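Local coordinates for multidrug resistance protein (Vibrio cholerae, PDB 1YC9), which probably forms, as a trimeric outer membrane factor, the exit duct of an efflux pump that may expel antibiotics and other toxic compounds from the cell, at residues A[149-154]-A[237-242]; A[156-161]-A[211-216]; A[163-168]-A[204-209]; A[367-372]-A[416-421]. The protein carries 1 engineered substitution. All coordinates share one frame; numbering follows the deposited sequence.

How the contacts relate
Contacts 2 and 3 are successive levels of one antiparallel pair, helices 117-183 and 189-223, with centres about 10 Å apart. Contact 1 lies further back along helix 117-183, about 12 Å from contact 2 between centres, where a loop crosses the helices; Pro237 of contact 1 packs on Tyr158 of contact 2. Contact 4 belongs to the other helical pair of the chain, 326-391 with 398-433, its centre about 15 Å from contact 1 and about 19 Å from contact 2. Helix 398-433 touches helix 117-183 within the subunit. Between subunits, Glu211 of contact 2 makes salt bridges to Arg369 and Arg421 of a neighbouring subunit, the residues that in each chain belong to contact 4.

Contact 1. Residues A[149-154]-A[237-242]; sequences NAYAEL and PHITLT
Tyr151 and Pro237 carry most of this contact. Pro237 CG lies over one face of the phenol, 4.1 Å from the centroid of the Tyr151 ring and 23° off the ring normal, a CH-pi contact displaced toward the rim. The closest side-chain approach is Pro237 CB to Tyr151 CE2, 3.5 Å. A proline suits the place because its compact, rigid ring presents its CH2 groups with little conformational freedom to lose. Ile239 approaches from a different direction: its CD1 sits in the ring plane, 3.8 Å from Tyr151 CE2. The same Pro237 CG also meets Leu154 CD2 at 4.0 Å, the two side chains crossing at about a right angle. Here the loop that follows helix 189-223 passes across the long helix 117-183, an arrangement consistent with the equatorial domain that girdles the helical barrel in the TolC family. Tyr151 CG is anti to the backbone N (chi1 -157°), and the far end of the long side chain, CE2, CZ and OH, reaches the proline. In the next shell the hydroxyl of this buried tyrosine is hydrogen-bonded to Asp32 and Gln34. Asp32 OD1 is also bonded to the backbone N of His238, and so ties the tip of the ring and the loop backbone to one carboxylate. Further out, Leu35 of helix 33-44 packs on both Tyr151 and Ile239.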
loop_
_atom_site.group_PDB
_atom_site.type_symbol
_atom_site.label_atom_id
_atom_site.label_comp_id
_atom_site.label_asym_id
_atom_site.label_seq_id
_atom_site.Cartn_x
_atom_site.Cartn_y
_atom_site.Cartn_z
ATOM N N ASN A 149 -13.986 9.715 -13.087
ATOM C CA ASN A 149 -13.626 8.425 -13.681
ATOM C C ASN A 149 -14.675 7.337 -13.419
ATOM O O ASN A 149 -15.009 6.601 -14.353
ATOM C CB ASN A 149 -12.230 7.966 -13.297
ATOM C CG ASN A 149 -11.145 8.723 -14.066
ATOM O OD1 ASN A 149 -11.104 8.718 -15.275
ATOM N ND2 ASN A 149 -10.291 9.377 -13.343
ATOM N N ALA A 150 -15.266 7.354 -12.227
ATOM C CA ALA A 150 -16.347 6.435 -11.903
ATOM C C ALA A 150 -17.589 6.769 -12.761
ATOM O O ALA A 150 -18.253 5.872 -13.282
ATOM C CB ALA A 150 -16.625 6.423 -10.435
ATOM N N TYR A 151 -17.778 8.065 -13.020
ATOM C CA TYR A 151 -18.843 8.564 -13.855
ATOM C C TYR A 151 -18.661 8.197 -15.318
ATOM O O TYR A 151 -19.622 7.806 -15.987
ATOM C CB TYR A 151 -18.980 10.077 -13.658
ATOM C CG TYR A 151 -20.335 10.648 -14.010
ATOM C CD1 TYR A 151 -21.425 10.475 -13.172
ATOM C CD2 TYR A 151 -20.502 11.400 -15.172
ATOM C CE1 TYR A 151 -22.667 11.008 -13.483
ATOM C CE2 TYR A 151 -21.716 11.950 -15.480
ATOM C CZ TYR A 151 -22.792 11.751 -14.643
ATOM O OH TYR A 151 -23.984 12.290 -14.967
ATOM N N ALA A 152 -17.423 8.271 -15.801
ATOM C CA ALA A 152 -17.064 7.836 -17.108
ATOM C C ALA A 152 -17.454 6.388 -17.329
ATOM O O ALA A 152 -17.971 6.033 -18.383
ATOM C CB ALA A 152 -15.583 8.009 -17.372
ATOM N N GLU A 153 -17.202 5.571 -16.312
ATOM C CA GLU A 153 -17.531 4.183 -16.391
ATOM C C GLU A 153 -19.043 4.000 -16.386
ATOM O O GLU A 153 -19.558 3.170 -17.140
ATOM C CB GLU A 153 -16.889 3.440 -15.228
ATOM C CG GLU A 153 -17.216 1.950 -15.175
ATOM C CD GLU A 153 -16.797 1.139 -16.382
ATOM O OE1 GLU A 153 -17.182 -0.048 -16.376
ATOM O OE2 GLU A 153 -16.159 1.594 -17.376
ATOM N N LEU A 154 -19.739 4.754 -15.542
ATOM C CA LEU A 154 -21.208 4.711 -15.513
ATOM C C LEU A 154 -21.744 4.999 -16.926
ATOM O O LEU A 154 -22.610 4.299 -17.423
ATOM C CB LEU A 154 -21.774 5.694 -14.502
ATOM C CG LEU A 154 -23.281 5.636 -14.332
ATOM C CD1 LEU A 154 -23.691 4.273 -13.746
ATOM C CD2 LEU A 154 -23.782 6.723 -13.439
ATOM N N PRO A 237 -25.908 9.424 -17.362
ATOM C CA PRO A 237 -25.093 10.607 -17.675
ATOM C C PRO A 237 -25.423 11.226 -19.021
ATOM O O PRO A 237 -25.880 10.528 -19.936
ATOM C CB PRO A 237 -23.668 10.054 -17.727
ATOM C CG PRO A 237 -23.722 8.816 -16.857
ATOM C CD PRO A 237 -25.055 8.223 -17.196
ATOM N N HIS A 238 -25.133 12.508 -19.141
ATOM C CA HIS A 238 -25.299 13.234 -20.403
ATOM C C HIS A 238 -24.101 14.148 -20.484
ATOM O O HIS A 238 -24.178 15.309 -20.131
ATOM C CB HIS A 238 -26.634 14.021 -20.410
ATOM C CG HIS A 238 -27.835 13.149 -20.183
ATOM N ND1 HIS A 238 -28.312 12.267 -21.137
ATOM C CD2 HIS A 238 -28.635 12.996 -19.099
ATOM C CE1 HIS A 238 -29.374 11.636 -20.661
ATOM N NE2 HIS A 238 -29.580 12.046 -19.421
ATOM N N ILE A 239 -22.982 13.578 -20.912
ATOM C CA ILE A 239 -21.704 14.252 -20.998
ATOM C C ILE A 239 -21.539 14.901 -22.370
ATOM O O ILE A 239 -21.753 14.258 -23.396
ATOM C CB ILE A 239 -20.558 13.189 -20.763
ATOM C CG1 ILE A 239 -20.547 12.732 -19.301
ATOM C CG2 ILE A 239 -19.161 13.682 -21.238
ATOM C CD1 ILE A 239 -20.041 13.748 -18.342
ATOM N N THR A 240 -21.118 16.161 -22.378
ATOM C CA THR A 240 -20.741 16.845 -23.602
ATOM C C THR A 240 -19.240 16.940 -23.642
ATOM O O THR A 240 -18.627 17.530 -22.773
ATOM C CB THR A 240 -21.389 18.261 -23.677
ATOM O OG1 THR A 240 -22.806 18.116 -23.775
ATOM C CG2 THR A 240 -20.977 18.985 -24.934
ATOM N N LEU A 241 -18.662 16.327 -24.654
ATOM C CA LEU A 241 -17.236 16.325 -24.865
ATOM C C LEU A 241 -16.902 17.314 -25.949
ATOM O O LEU A 241 -17.381 17.173 -27.065
ATOM C CB LEU A 241 -16.817 14.926 -25.305
ATOM C CG LEU A 241 -15.576 14.275 -24.724
ATOM C CD1 LEU A 241 -15.552 14.468 -23.206
ATOM C CD2 LEU A 241 -15.575 12.819 -25.100
ATOM N N THR A 242 -16.070 18.296 -25.622
ATOM C CA THR A 242 -15.532 19.282 -26.560
ATOM C C THR A 242 -14.026 19.056 -26.701
ATOM O O THR A 242 -13.351 18.904 -25.688
ATOM C CB THR A 242 -15.731 20.697 -25.977
ATOM O OG1 THR A 242 -17.125 20.972 -25.824
ATOM C CG2 THR A 242 -15.233 21.775 -26.930
#

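Contact 2. Residues A[156-161]-A[211-216]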
loop_
_atom_site.group_PDB
_atom_site.type_symbol
_atom_site.label_atom_id
_atom_site.label_comp_id
_atom_site.label_asym_id
_atom_site.label_seq_id
_atom_site.Cartn_x
_atom_site.Cartn_y
_atom_site.Cartn_z
ATOM N N ARG A 156 -20.224 4.678 -19.840
ATOM C CA ARG A 156 -19.820 3.593 -20.693
ATOM C C ARG A 156 -20.789 2.432 -20.517
ATOM O O ARG A 156 -21.168 1.788 -21.506
ATOM C CB ARG A 156 -18.422 3.117 -20.385
ATOM C CG ARG A 156 -17.816 2.196 -21.419
ATOM C CD ARG A 156 -16.517 1.509 -21.016
ATOM N NE ARG A 156 -16.753 0.593 -19.919
ATOM C CZ ARG A 156 -17.234 -0.637 -20.035
ATOM N NH1 ARG A 156 -17.441 -1.358 -18.951
ATOM N NH2 ARG A 156 -17.528 -1.154 -21.209
ATOM N N LEU A 157 -21.142 2.162 -19.270
ATOM C CA LEU A 157 -22.066 1.071 -18.960
ATOM C C LEU A 157 -23.453 1.328 -19.560
ATOM O O LEU A 157 -24.073 0.408 -20.154
ATOM C CB LEU A 157 -22.133 0.829 -17.463
ATOM C CG LEU A 157 -20.875 0.159 -16.943
ATOM C CD1 LEU A 157 -20.863 0.269 -15.404
ATOM C CD2 LEU A 157 -20.740 -1.281 -17.429
ATOM N N TYR A 158 -23.947 2.546 -19.417
ATOM C CA TYR A 158 -25.258 2.919 -19.973
ATOM C C TYR A 158 -25.230 2.824 -21.494
ATOM O O TYR A 158 -26.190 2.351 -22.083
ATOM C CB TYR A 158 -25.701 4.326 -19.553
ATOM C CG TYR A 158 -26.571 4.392 -18.352
ATOM C CD1 TYR A 158 -26.027 4.678 -17.092
ATOM C CD2 TYR A 158 -27.934 4.184 -18.439
ATOM C CE1 TYR A 158 -26.815 4.771 -15.972
ATOM C CE2 TYR A 158 -28.762 4.265 -17.278
ATOM C CZ TYR A 158 -28.179 4.568 -16.052
ATOM O OH TYR A 158 -28.898 4.671 -14.911
ATOM N N ALA A 159 -24.113 3.194 -22.130
ATOM C CA ALA A 159 -23.983 3.031 -23.576
ATOM C C ALA A 159 -24.027 1.562 -24.002
ATOM O O ALA A 159 -24.686 1.220 -24.988
ATOM C CB ALA A 159 -22.665 3.708 -24.109
ATOM N N ASN A 160 -23.302 0.702 -23.270
ATOM C CA ASN A 160 -23.340 -0.718 -23.536
ATOM C C ASN A 160 -24.751 -1.280 -23.275
ATOM O O ASN A 160 -25.210 -2.113 -24.039
ATOM C CB ASN A 160 -22.279 -1.452 -22.720
ATOM C CG ASN A 160 -20.931 -1.433 -23.391
ATOM O OD1 ASN A 160 -20.578 -2.336 -24.093
ATOM N ND2 ASN A 160 -20.166 -0.364 -23.177
ATOM N N GLN A 161 -25.452 -0.752 -22.267
ATOM C CA GLN A 161 -26.819 -1.135 -22.039
ATOM C C GLN A 161 -27.693 -0.803 -23.263
ATOM O O GLN A 161 -28.437 -1.653 -23.724
ATOM C CB GLN A 161 -27.372 -0.496 -20.799
ATOM C CG GLN A 161 -28.887 -0.801 -20.575
ATOM C CD GLN A 161 -29.469 -0.073 -19.398
ATOM O OE1 GLN A 161 -29.585 1.150 -19.408
ATOM N NE2 GLN A 161 -29.861 -0.809 -18.405
ATOM N N GLU A 211 -26.585 -5.015 -13.716
ATOM C CA GLU A 211 -25.948 -5.199 -12.432
ATOM C C GLU A 211 -24.771 -4.243 -12.282
ATOM O O GLU A 211 -24.715 -3.539 -11.284
ATOM C CB GLU A 211 -25.489 -6.625 -12.232
ATOM C CG GLU A 211 -24.889 -6.885 -10.862
ATOM C CD GLU A 211 -24.423 -8.335 -10.648
ATOM O OE1 GLU A 211 -24.854 -9.285 -11.379
ATOM O OE2 GLU A 211 -23.614 -8.535 -9.727
ATOM N N SER A 212 -23.849 -4.253 -13.238
ATOM C CA SER A 212 -22.699 -3.331 -13.229
ATOM C C SER A 212 -23.111 -1.874 -13.076
ATOM O O SER A 212 -22.478 -1.110 -12.336
ATOM C CB SER A 212 -21.862 -3.499 -14.486
ATOM O OG SER A 212 -21.373 -4.812 -14.605
ATOM N N ILE A 213 -24.169 -1.471 -13.759
ATOM C CA ILE A 213 -24.671 -0.097 -13.635
ATOM C C ILE A 213 -25.021 0.192 -12.195
ATOM O O ILE A 213 -24.646 1.248 -11.648
ATOM C CB ILE A 213 -25.871 0.169 -14.586
ATOM C CG1 ILE A 213 -25.383 0.300 -16.014
ATOM C CG2 ILE A 213 -26.663 1.427 -14.140
ATOM C CD1 ILE A 213 -26.468 0.360 -17.140
ATOM N N GLN A 214 -25.752 -0.725 -11.563
ATOM C CA GLN A 214 -26.143 -0.504 -10.192
ATOM C C GLN A 214 -24.949 -0.519 -9.234
ATOM O O GLN A 214 -24.890 0.312 -8.341
ATOM C CB GLN A 214 -27.208 -1.488 -9.718
ATOM C CG GLN A 214 -27.645 -1.254 -8.281
ATOM C CD GLN A 214 -28.349 0.093 -8.057
ATOM O OE1 GLN A 214 -27.961 0.869 -7.150
ATOM N NE2 GLN A 214 -29.337 0.403 -8.907
ATOM N N LEU A 215 -24.000 -1.430 -9.452
ATOM C CA LEU A 215 -22.775 -1.434 -8.700
ATOM C C LEU A 215 -22.005 -0.139 -8.860
ATOM O O LEU A 215 -21.454 0.382 -7.896
ATOM C CB LEU A 215 -21.872 -2.594 -9.139
ATOM C CG LEU A 215 -22.401 -3.988 -8.806
ATOM C CD1 LEU A 215 -21.470 -5.023 -9.377
ATOM C CD2 LEU A 215 -22.629 -4.188 -7.268
ATOM N N GLN A 216 -21.988 0.383 -10.062
ATOM C CA GLN A 216 -21.292 1.631 -10.314
ATOM C C GLN A 216 -21.982 2.826 -9.636
ATOM O O GLN A 216 -21.327 3.717 -9.104
ATOM C CB GLN A 216 -21.182 1.881 -11.785
ATOM C CG GLN A 216 -20.131 2.951 -12.079
ATOM C CD GLN A 216 -18.682 2.486 -11.822
ATOM O OE1 GLN A 216 -17.812 3.301 -11.824
ATOM N NE2 GLN A 216 -18.450 1.191 -11.600
#
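Ser212 meets the end of Leu157 with its carbonyl and its CB: Leu157 CD1 lies 3.7 Å from Ser212 O, and Leu157 CD2 is 3.9 Å from Ser212 CB. A small serine leaves room for the leucine fork, and its hydroxyl bonds back to Gly208 O of its own helix. Ile213, next along, is the centre of the contact and divides its side chain among Leu157, Tyr158 and Gln161. CG1 packs against Leu157 CB at 3.6 Å. With CG2 anti to the backbone N, that branch meets Tyr158 CE1 at 3.8 Å, while CD1 stands over the middle of the Tyr158 ring, 4.2 Å from the centroid and 10° off its normal, in a CH-pi contact. The same Ile213 CD1 lies 3.9 Å from Gln161 CB. A beta-branched residue suits this place, touching both ring and chain. One turn on, Gln216 offers its CB to Leu157 CD1. The two helices run antiparallel at 160°, their axes 9.5 Å apart, within the periplasmic helical barrel of outer membrane factors. Leu154 extends the apolar row on helix 117-183, whose Ala159 packs on Val416 of helix 398-433, while Leu215 packs on Asp358 of a neighbouring subunit.

Contact 3. Residues A[163-168]-A[204-209]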
loop_
_atom_site.group_PDB
_atom_site.type_symbol
_atom_site.label_atom_id
_atom_site.label_comp_id
_atom_site.label_asym_id
_atom_site.label_seq_id
_atom_site.Cartn_x
_atom_site.Cartn_y
_atom_site.Cartn_z
ATOM N N THR A 163 -26.862 -0.351 -26.411
ATOM C CA THR A 163 -26.404 -1.197 -27.516
ATOM C C THR A 163 -26.863 -2.660 -27.416
ATOM O O THR A 163 -27.375 -3.268 -28.407
ATOM C CB THR A 163 -24.891 -1.149 -27.550
ATOM O OG1 THR A 163 -24.477 0.202 -27.809
ATOM C CG2 THR A 163 -24.301 -1.977 -28.688
ATOM N N VAL A 164 -26.738 -3.201 -26.219
ATOM C CA VAL A 164 -27.081 -4.607 -25.999
ATOM C C VAL A 164 -28.626 -4.784 -25.956
ATOM O O VAL A 164 -29.157 -5.761 -26.494
ATOM C CB VAL A 164 -26.333 -5.183 -24.765
ATOM C CG1 VAL A 164 -26.842 -6.585 -24.384
ATOM C CG2 VAL A 164 -24.834 -5.248 -25.018
ATOM N N HIS A 165 -29.331 -3.850 -25.349
ATOM C CA HIS A 165 -30.792 -3.882 -25.316
ATOM C C HIS A 165 -31.354 -3.814 -26.751
ATOM O O HIS A 165 -32.254 -4.593 -27.100
ATOM C CB HIS A 165 -31.332 -2.756 -24.442
ATOM C CG HIS A 165 -32.817 -2.654 -24.431
ATOM N ND1 HIS A 165 -33.523 -2.092 -25.470
ATOM C CD2 HIS A 165 -33.731 -2.988 -23.490
ATOM C CE1 HIS A 165 -34.817 -2.136 -25.194
ATOM N NE2 HIS A 165 -34.967 -2.655 -23.991
ATOM N N ALA A 166 -30.810 -2.920 -27.581
ATOM C CA ALA A 166 -31.246 -2.796 -28.982
ATOM C C ALA A 166 -30.950 -4.069 -29.750
ATOM O O ALA A 166 -31.819 -4.542 -30.531
ATOM C CB ALA A 166 -30.593 -1.624 -29.674
ATOM N N ALA A 167 -29.767 -4.652 -29.542
ATOM C CA ALA A 167 -29.470 -5.924 -30.145
ATOM C C ALA A 167 -30.460 -7.007 -29.667
ATOM O O ALA A 167 -30.896 -7.829 -30.488
ATOM C CB ALA A 167 -28.039 -6.375 -29.902
ATOM N N LEU A 168 -30.804 -6.999 -28.375
ATOM C CA LEU A 168 -31.755 -7.985 -27.832
ATOM C C LEU A 168 -33.085 -7.907 -28.563
ATOM O O LEU A 168 -33.700 -8.955 -28.798
ATOM C CB LEU A 168 -31.975 -7.812 -26.331
ATOM C CG LEU A 168 -32.924 -8.781 -25.633
ATOM C CD1 LEU A 168 -32.526 -10.216 -25.863
ATOM C CD2 LEU A 168 -33.042 -8.407 -24.161
ATOM N N ALA A 204 -28.730 -12.325 -21.089
ATOM C CA ALA A 204 -27.852 -12.556 -19.954
ATOM C C ALA A 204 -26.763 -11.483 -19.859
ATOM O O ALA A 204 -26.500 -10.969 -18.775
ATOM C CB ALA A 204 -27.232 -13.897 -20.031
ATOM N N GLU A 205 -26.198 -11.116 -21.000
ATOM C CA GLU A 205 -25.240 -10.000 -21.072
ATOM C C GLU A 205 -25.841 -8.684 -20.608
ATOM O O GLU A 205 -25.237 -7.965 -19.805
ATOM C CB GLU A 205 -24.671 -9.905 -22.481
ATOM C CG GLU A 205 -23.482 -8.951 -22.614
ATOM C CD GLU A 205 -22.118 -9.630 -22.479
ATOM O OE1 GLU A 205 -22.044 -10.871 -22.285
ATOM O OE2 GLU A 205 -21.101 -8.908 -22.547
ATOM N N LEU A 206 -27.050 -8.370 -21.049
ATOM C CA LEU A 206 -27.771 -7.218 -20.598
ATOM C C LEU A 206 -28.003 -7.171 -19.080
ATOM O O LEU A 206 -27.866 -6.087 -18.441
ATOM C CB LEU A 206 -29.101 -7.108 -21.334
ATOM C CG LEU A 206 -29.974 -5.902 -21.020
ATOM C CD1 LEU A 206 -29.271 -4.602 -21.318
ATOM C CD2 LEU A 206 -31.349 -5.967 -21.752
ATOM N N LEU A 207 -28.303 -8.335 -18.490
ATOM C CA LEU A 207 -28.561 -8.378 -17.083
ATOM C C LEU A 207 -27.270 -8.104 -16.303
ATOM O O LEU A 207 -27.298 -7.387 -15.302
ATOM C CB LEU A 207 -29.150 -9.721 -16.688
ATOM C CG LEU A 207 -30.603 -9.940 -17.130
ATOM C CD1 LEU A 207 -30.989 -11.338 -16.724
ATOM C CD2 LEU A 207 -31.592 -8.931 -16.520
ATOM N N GLY A 208 -26.171 -8.606 -16.825
ATOM C CA GLY A 208 -24.854 -8.372 -16.254
ATOM C C GLY A 208 -24.505 -6.888 -16.327
ATOM O O GLY A 208 -24.016 -6.345 -15.354
ATOM N N ILE A 209 -24.753 -6.248 -17.468
ATOM C CA ILE A 209 -24.539 -4.828 -17.601
ATOM C C ILE A 209 -25.373 -4.017 -16.619
ATOM O O ILE A 209 -24.892 -3.035 -16.000
ATOM C CB ILE A 209 -24.793 -4.363 -19.008
ATOM C CG1 ILE A 209 -23.762 -4.941 -19.967
ATOM C CG2 ILE A 209 -24.721 -2.872 -19.076
ATOM C CD1 ILE A 209 -24.255 -4.902 -21.377
#
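Leu206 fits beside Val164, His165 and Leu168 in the antiparallel pairing of helices 117-183 and 189-223, part of the TolC-type helical barrel. The axes come within 9.4 Å at an angle of 155°, near enough for apolar side chains to interlock. In Leu206, CB points toward the other helix and CG is anti to the backbone N (chi1 -177°). Both methyls lie near His165 CB, CD1 of Leu206 at 4.2 Å from it, and CD2 also reaches Leu168. Leucine serves well here, since a fork beyond CG can touch two successive levels of the opposite helix. Val164, by contrast, branches at CB, with CG1 anti to the backbone N (chi1 171°). The Val164 and Leu206 side chains pass in opposite directions, with Val164 CG1 3.8 Å from Leu206 CB. The other methyl, Val164 CG2, is left to meet Ile209 CD1 at 3.7 Å. Val164 and Leu206 are also the nearest pair of the two backbones, their CA atoms 6.0 Å apart. His165 lies alongside Leu206, pointing the same way, at the exposed margin, where an imidazole can face solvent while its aliphatic stem packs. At the other border Glu205 forms a salt bridge with Arg413 of helix 398-433, which also packs on Val164 and Ile209. The Leu168 and Leu206 side chains cross at about a right angle, with Leu168 CD2 3.8 Å from Leu206 CD2.

Contact 4. Residues A[367-372]-A[416-421]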
loop_
_atom_site.group_PDB
_atom_site.type_symbol
_atom_site.label_atom_id
_atom_site.label_comp_id
_atom_site.label_asym_id
_atom_site.label_seq_id
_atom_site.Cartn_x
_atom_site.Cartn_y
_atom_site.Cartn_z
ATOM N N GLN A 367 -8.303 8.703 -32.564
ATOM C CA GLN A 367 -9.209 8.978 -33.699
ATOM C C GLN A 367 -9.180 7.877 -34.746
ATOM O O GLN A 367 -10.216 7.461 -35.207
ATOM C CB GLN A 367 -8.979 10.359 -34.358
ATOM C CG GLN A 367 -10.115 10.697 -35.377
ATOM C CD GLN A 367 -11.512 10.665 -34.744
ATOM O OE1 GLN A 367 -11.812 11.396 -33.777
ATOM N NE2 GLN A 367 -12.353 9.773 -35.253
ATOM N N ALA A 368 -8.015 7.386 -35.092
ATOM C CA ALA A 368 -7.873 6.326 -36.072
ATOM C C ALA A 368 -8.495 5.025 -35.597
ATOM O O ALA A 368 -9.079 4.289 -36.415
ATOM C CB ALA A 368 -6.490 6.121 -36.403
ATOM N N ARG A 369 -8.311 4.710 -34.298
ATOM C CA ARG A 369 -9.013 3.562 -33.691
ATOM C C ARG A 369 -10.531 3.648 -33.864
ATOM O O ARG A 369 -11.176 2.694 -34.329
ATOM C CB ARG A 369 -8.634 3.434 -32.202
ATOM C CG ARG A 369 -7.193 3.027 -32.019
ATOM C CD ARG A 369 -6.793 2.771 -30.589
ATOM N NE ARG A 369 -7.541 1.607 -30.087
ATOM C CZ ARG A 369 -7.465 1.186 -28.831
ATOM N NH1 ARG A 369 -6.673 1.813 -27.989
ATOM N NH2 ARG A 369 -8.186 0.139 -28.431
ATOM N N ILE A 370 -11.095 4.800 -33.515
ATOM C CA ILE A 370 -12.502 5.047 -33.637
ATOM C C ILE A 370 -12.929 4.916 -35.115
ATOM O O ILE A 370 -13.917 4.268 -35.407
ATOM C CB ILE A 370 -12.844 6.423 -33.066
ATOM C CG1 ILE A 370 -12.783 6.364 -31.523
ATOM C CG2 ILE A 370 -14.238 6.965 -33.563
ATOM C CD1 ILE A 370 -13.228 7.673 -30.812
ATOM N N ASN A 371 -12.156 5.506 -35.999
ATOM C CA ASN A 371 -12.434 5.505 -37.439
ATOM C C ASN A 371 -12.532 4.095 -37.998
ATOM O O ASN A 371 -13.534 3.746 -38.624
ATOM C CB ASN A 371 -11.319 6.255 -38.157
ATOM C CG ASN A 371 -11.504 7.775 -38.082
ATOM O OD1 ASN A 371 -12.519 8.245 -37.592
ATOM N ND2 ASN A 371 -10.511 8.551 -38.579
ATOM N N LYS A 372 -11.507 3.287 -37.745
ATOM C CA LYS A 372 -11.522 1.913 -38.218
ATOM C C LYS A 372 -12.644 1.124 -37.556
ATOM O O LYS A 372 -13.280 0.267 -38.185
ATOM C CB LYS A 372 -10.178 1.228 -38.016
ATOM C CG LYS A 372 -8.983 1.838 -38.744
ATOM C CD LYS A 372 -9.137 2.080 -40.271
ATOM C CE LYS A 372 -9.661 0.931 -41.079
ATOM N NZ LYS A 372 -9.813 1.242 -42.623
ATOM N N VAL A 416 -18.519 1.871 -28.817
ATOM C CA VAL A 416 -19.029 2.578 -27.648
ATOM C C VAL A 416 -17.887 2.667 -26.620
ATOM O O VAL A 416 -17.724 3.670 -25.958
ATOM C CB VAL A 416 -20.241 1.801 -27.059
ATOM C CG1 VAL A 416 -20.313 1.878 -25.564
ATOM C CG2 VAL A 416 -21.548 2.240 -27.726
ATOM N N ASN A 417 -17.100 1.603 -26.467
ATOM C CA ASN A 417 -16.025 1.670 -25.496
ATOM C C ASN A 417 -14.928 2.696 -25.886
ATOM O O ASN A 417 -14.313 3.320 -24.997
ATOM C CB ASN A 417 -15.411 0.309 -25.272
ATOM C CG ASN A 417 -16.355 -0.645 -24.581
ATOM O OD1 ASN A 417 -16.219 -1.890 -24.681
ATOM N ND2 ASN A 417 -17.298 -0.104 -23.893
ATOM N N LEU A 418 -14.673 2.825 -27.176
ATOM C CA LEU A 418 -13.694 3.827 -27.707
ATOM C C LEU A 418 -14.182 5.259 -27.612
ATOM O O LEU A 418 -13.398 6.195 -27.350
ATOM C CB LEU A 418 -13.257 3.507 -29.143
ATOM C CG LEU A 418 -12.299 2.333 -29.333
ATOM C CD1 LEU A 418 -12.184 2.007 -30.813
ATOM C CD2 LEU A 418 -10.886 2.631 -28.794
ATOM N N GLN A 419 -15.478 5.450 -27.827
ATOM C CA GLN A 419 -16.133 6.744 -27.594
ATOM C C GLN A 419 -16.057 7.154 -26.140
ATOM O O GLN A 419 -15.705 8.293 -25.819
ATOM C CB GLN A 419 -17.586 6.703 -28.062
ATOM C CG GLN A 419 -17.679 6.565 -29.568
ATOM C CD GLN A 419 -19.072 6.274 -30.075
ATOM O OE1 GLN A 419 -19.914 5.711 -29.365
ATOM N NE2 GLN A 419 -19.316 6.658 -31.324
ATOM N N SER A 420 -16.310 6.212 -25.234
ATOM C CA SER A 420 -16.107 6.448 -23.812
ATOM C C SER A 420 -14.662 6.755 -23.459
ATOM O O SER A 420 -14.386 7.581 -22.571
ATOM C CB SER A 420 -16.566 5.234 -22.975
ATOM O OG SER A 420 -16.235 5.456 -21.605
ATOM N N ARG A 421 -13.739 6.123 -24.164
ATOM C CA ARG A 421 -12.342 6.355 -23.972
ATOM C C ARG A 421 -11.957 7.810 -24.209
ATOM O O ARG A 421 -11.010 8.289 -23.587
ATOM C CB ARG A 421 -11.514 5.418 -24.835
ATOM C CG ARG A 421 -10.025 5.488 -24.653
ATOM C CD ARG A 421 -9.338 4.363 -25.347
ATOM N NE ARG A 421 -7.893 4.436 -25.296
ATOM C CZ ARG A 421 -7.190 4.048 -24.226
ATOM N NH1 ARG A 421 -7.793 3.600 -23.132
ATOM N NH2 ARG A 421 -5.875 4.108 -24.250
#
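Leu418 packs against Arg369, the two side chains crossing at about a right angle. Leu418 CD2 lies against one face of the guanidinium, 3.5 Å from its plane and toward the rim, with Arg369 NH2 3.7 Å away. The other methyl, Leu418 CD1, rests 3.7 Å from Arg369 O. After an extended start the arginine chain turns about CG-CD (chi3 65°), which places NE near Leu418 CD2; an arginine suits this spot since the faces of its planar group accept apolar neighbours while its rim bonds to polar ones. Ile370 covers the leucine stem from another direction. The two slide past each other in opposite senses, Ile370 CG1 meeting Leu418 CB at 3.7 Å. Arg421, extended from CG to NE, approaches Arg369 obliquely, the guanidinium planes 47° apart and Arg421 NE 4.0 Å from Arg369 NH1. Two like charges so close would be expected to repel, but Glu211 of a neighbouring subunit probably offsets this: its OE1 forms a salt bridge with Arg369 and its OE2 another with Arg421. The pair is thus held at the subunit boundary, where Gly208 of that neighbour also packs on Arg369. The helix axes lie 9.8 Å apart and run antiparallel. Such pairing of a long and a shorter helix, with charged residues flanking apolar ones, is consistent with the coiled-coil hairpins of the periplasmic barrel in outer membrane factors.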